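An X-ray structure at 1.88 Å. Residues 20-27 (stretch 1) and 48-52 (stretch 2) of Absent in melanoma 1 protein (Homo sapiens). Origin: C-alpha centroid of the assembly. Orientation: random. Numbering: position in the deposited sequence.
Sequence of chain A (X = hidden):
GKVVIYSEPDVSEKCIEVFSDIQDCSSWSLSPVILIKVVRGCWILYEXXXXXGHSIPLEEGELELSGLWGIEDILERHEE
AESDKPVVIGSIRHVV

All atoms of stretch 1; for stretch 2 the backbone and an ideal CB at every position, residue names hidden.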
# COMPACT_ATOMS: atom_id res chain seq x y z
N SER A 20 7.51 -0.59 11.85
CA SER A 20 8.81 -1.06 11.40
C SER A 20 8.75 -1.78 10.06
O SER A 20 7.67 -1.99 9.50
CB SER A 20 9.39 -2.02 12.44
OG SER A 20 8.47 -3.08 12.67
N ASP A 21 9.93 -2.15 9.56
CA ASP A 21 10.04 -2.88 8.30
C ASP A 21 9.27 -4.20 8.38
O ASP A 21 9.32 -4.89 9.40
CB ASP A 21 11.50 -3.23 8.00
CG ASP A 21 12.34 -2.02 7.71
OD1 ASP A 21 12.02 -1.29 6.75
OD2 ASP A 21 13.34 -1.81 8.43
N ILE A 22 8.57 -4.54 7.31
CA ILE A 22 7.87 -5.81 7.23
C ILE A 22 8.32 -6.38 5.88
O ILE A 22 7.91 -5.90 4.82
CB ILE A 22 6.33 -5.63 7.24
CG1 ILE A 22 5.88 -4.96 8.54
CG2 ILE A 22 5.66 -7.00 7.10
CD1 ILE A 22 6.07 -5.82 9.79
N GLN A 23 9.19 -7.39 5.93
CA GLN A 23 9.72 -8.01 4.71
C GLN A 23 8.71 -8.81 3.91
O GLN A 23 8.96 -9.13 2.75
CB GLN A 23 10.90 -8.92 5.04
CG GLN A 23 12.09 -8.21 5.66
CD GLN A 23 13.28 -9.13 5.80
OE1 GLN A 23 13.13 -10.32 6.10
NE2 GLN A 23 14.48 -8.58 5.60
N ASP A 24 7.60 -9.17 4.52
CA ASP A 24 6.58 -9.93 3.81
C ASP A 24 5.19 -9.65 4.36
O ASP A 24 4.83 -10.11 5.45
CB ASP A 24 6.88 -11.43 3.89
CG ASP A 24 5.98 -12.25 2.98
OD1 ASP A 24 4.95 -11.72 2.52
OD2 ASP A 24 6.31 -13.43 2.72
N CYS A 25 4.41 -8.88 3.60
CA CYS A 25 3.04 -8.51 3.95
C CYS A 25 2.07 -9.25 3.02
O CYS A 25 0.87 -8.98 3.04
CB CYS A 25 2.78 -7.01 3.75
SG CYS A 25 3.95 -5.87 4.46
N SER A 26 2.59 -10.15 2.20
CA SER A 26 1.76 -10.85 1.23
C SER A 26 0.61 -11.70 1.78
O SER A 26 -0.35 -11.98 1.07
CB SER A 26 2.62 -11.71 0.29
OG SER A 26 3.19 -12.82 0.97
N SER A 27 0.70 -12.10 3.05
CA SER A 27 -0.36 -12.91 3.64
C SER A 27 -1.51 -12.02 4.13
O SER A 27 -2.57 -12.52 4.49
CB SER A 27 0.18 -13.73 4.80
OG SER A 27 0.41 -12.91 5.94
N UNK A 48 6.24 -6.90 -4.10
CA UNK A 48 6.66 -8.24 -3.69
C UNK A 48 7.42 -8.26 -2.37
O UNK A 48 7.91 -7.23 -1.92
CB UNK A 48 7.53 -8.86 -4.78
N UNK A 49 7.51 -9.44 -1.73
CA UNK A 49 8.22 -9.56 -0.46
C UNK A 49 9.69 -9.21 -0.62
O UNK A 49 10.22 -9.20 -1.73
CB UNK A 49 8.08 -10.98 0.10
N UNK A 50 10.34 -8.91 0.50
CA UNK A 50 11.76 -8.57 0.51
C UNK A 50 12.11 -7.32 -0.29
O UNK A 50 13.20 -7.21 -0.86
CB UNK A 50 12.57 -9.75 -0.03
N UNK A 51 11.17 -6.38 -0.33
CA UNK A 51 11.36 -5.10 -0.99
C UNK A 51 11.78 -5.20 -2.46
O UNK A 51 12.76 -4.59 -2.88
CB UNK A 51 12.41 -4.29 -0.22
N UNK A 52 11.01 -5.97 -3.23
CA UNK A 52 11.29 -6.17 -4.65
C UNK A 52 10.04 -5.83 -5.45
O UNK A 52 8.96 -5.68 -4.88
CB UNK A 52 11.74 -7.61 -4.93

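Stretch 2 is a tight turn, closed by a backbone hydrogen bond from N of position 48 to O of position 52 (3.1 Å), and its tip meets the irregular segment Ser20 to Ser27. At position 48 the CA-to-CB bond points away from stretch 1, and no atom of that stretch lies within 5.5 Å of the ideal CB. The contact therefore sets no demand here, and almost any side chain would do. The residue is Gln48, extended from chi1 m to chi2 t and making no contact with stretch 1.

Position 49 is more constrained. Its ideal CB lies 3.3 Å from Gln23 O and 3.8 Å from Asp24 CG, with Ser26 OG at 5.3 Å, so a compact side chain fits most easily, although a small polar one could also exploit the oxygens nearby. Phi of -62° and psi of 161° are compatible with proline, among many others. The residue is Pro49. Its ring packs beside the Asp24 carboxylate, Pro49 CG lying 3.7 Å from Asp24 OD1 and 4.1 Å from Ser26 OG. Asp24 OD1 is already engaged within its own stretch, accepting hydrogen bonds from Ser26 N (2.9 Å) and Ser26 OG (2.6 Å), and the ring rests against this small polar cluster without hydrogen bonding to it.

At position 50 the backbone makes the central link: its N donates to Gln23 O at 2.6 Å, in a nearly linear hydrogen bond (173°). Such a bond needs a free amide, which excludes proline. Phi/psi of 62/32° is left-handed, favouring glycine, asparagine or aspartate. CB points sideways, 4.6 Å from Gln23 O, leaving room for a short polar group. Asn50 occupies the site; its end comes nearer to stretch 1, with OD1 3.9 Å from Gln23 CB, a contact without a hydrogen bond.

Position 51 also has positive phi (55/53°), so glycine or asparagine would suit the backbone. Its ideal CB has no stretch 1 atom within 5.5 Å, yet CA-to-CB runs sideways and a long side chain could reach the surface formed by Asp21, Ile22 and Gln23. Phe51 does so, despite its less usual backbone conformation. With chi1 m, its ring meets them obliquely: CE1 is 3.8 Å from Gln23 CG, CE2 3.7 Å from Ile22 O and CZ 4.3 Å from Asp21 CB.

Position 52 is out of reach of stretch 1 and would accept many residues, polar ones included. It is Glu52; its closest side-chain atom, Glu52 CG, is 8.1 Å from Gln23 O.

Stretch 2, residues 48-52: QPNFE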
# COMPACT_ATOMS: atom_id res chain seq x y z
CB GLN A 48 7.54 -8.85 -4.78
CG GLN A 48 6.94 -8.73 -6.18
CD GLN A 48 7.75 -9.44 -7.23
OE1 GLN A 48 8.96 -9.26 -7.33
NE2 GLN A 48 7.08 -10.26 -8.03
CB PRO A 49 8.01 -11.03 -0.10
CG PRO A 49 6.68 -11.35 -0.70
CD PRO A 49 6.79 -10.69 -2.06
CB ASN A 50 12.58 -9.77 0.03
CG ASN A 50 12.38 -10.98 0.92
OD1 ASN A 50 12.57 -10.90 2.14
ND2 ASN A 50 11.98 -12.10 0.33
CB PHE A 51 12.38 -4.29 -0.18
CG PHE A 51 12.19 -4.44 1.31
CD1 PHE A 51 13.13 -5.10 2.09
CD2 PHE A 51 11.03 -3.96 1.93
CE1 PHE A 51 12.93 -5.29 3.46
CE2 PHE A 51 10.81 -4.15 3.29
CZ PHE A 51 11.77 -4.82 4.06
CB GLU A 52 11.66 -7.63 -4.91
CG GLU A 52 12.91 -8.12 -4.20
CD GLU A 52 14.16 -7.41 -4.69
OE1 GLU A 52 14.22 -7.05 -5.88
OE2 GLU A 52 15.09 -7.23 -3.88
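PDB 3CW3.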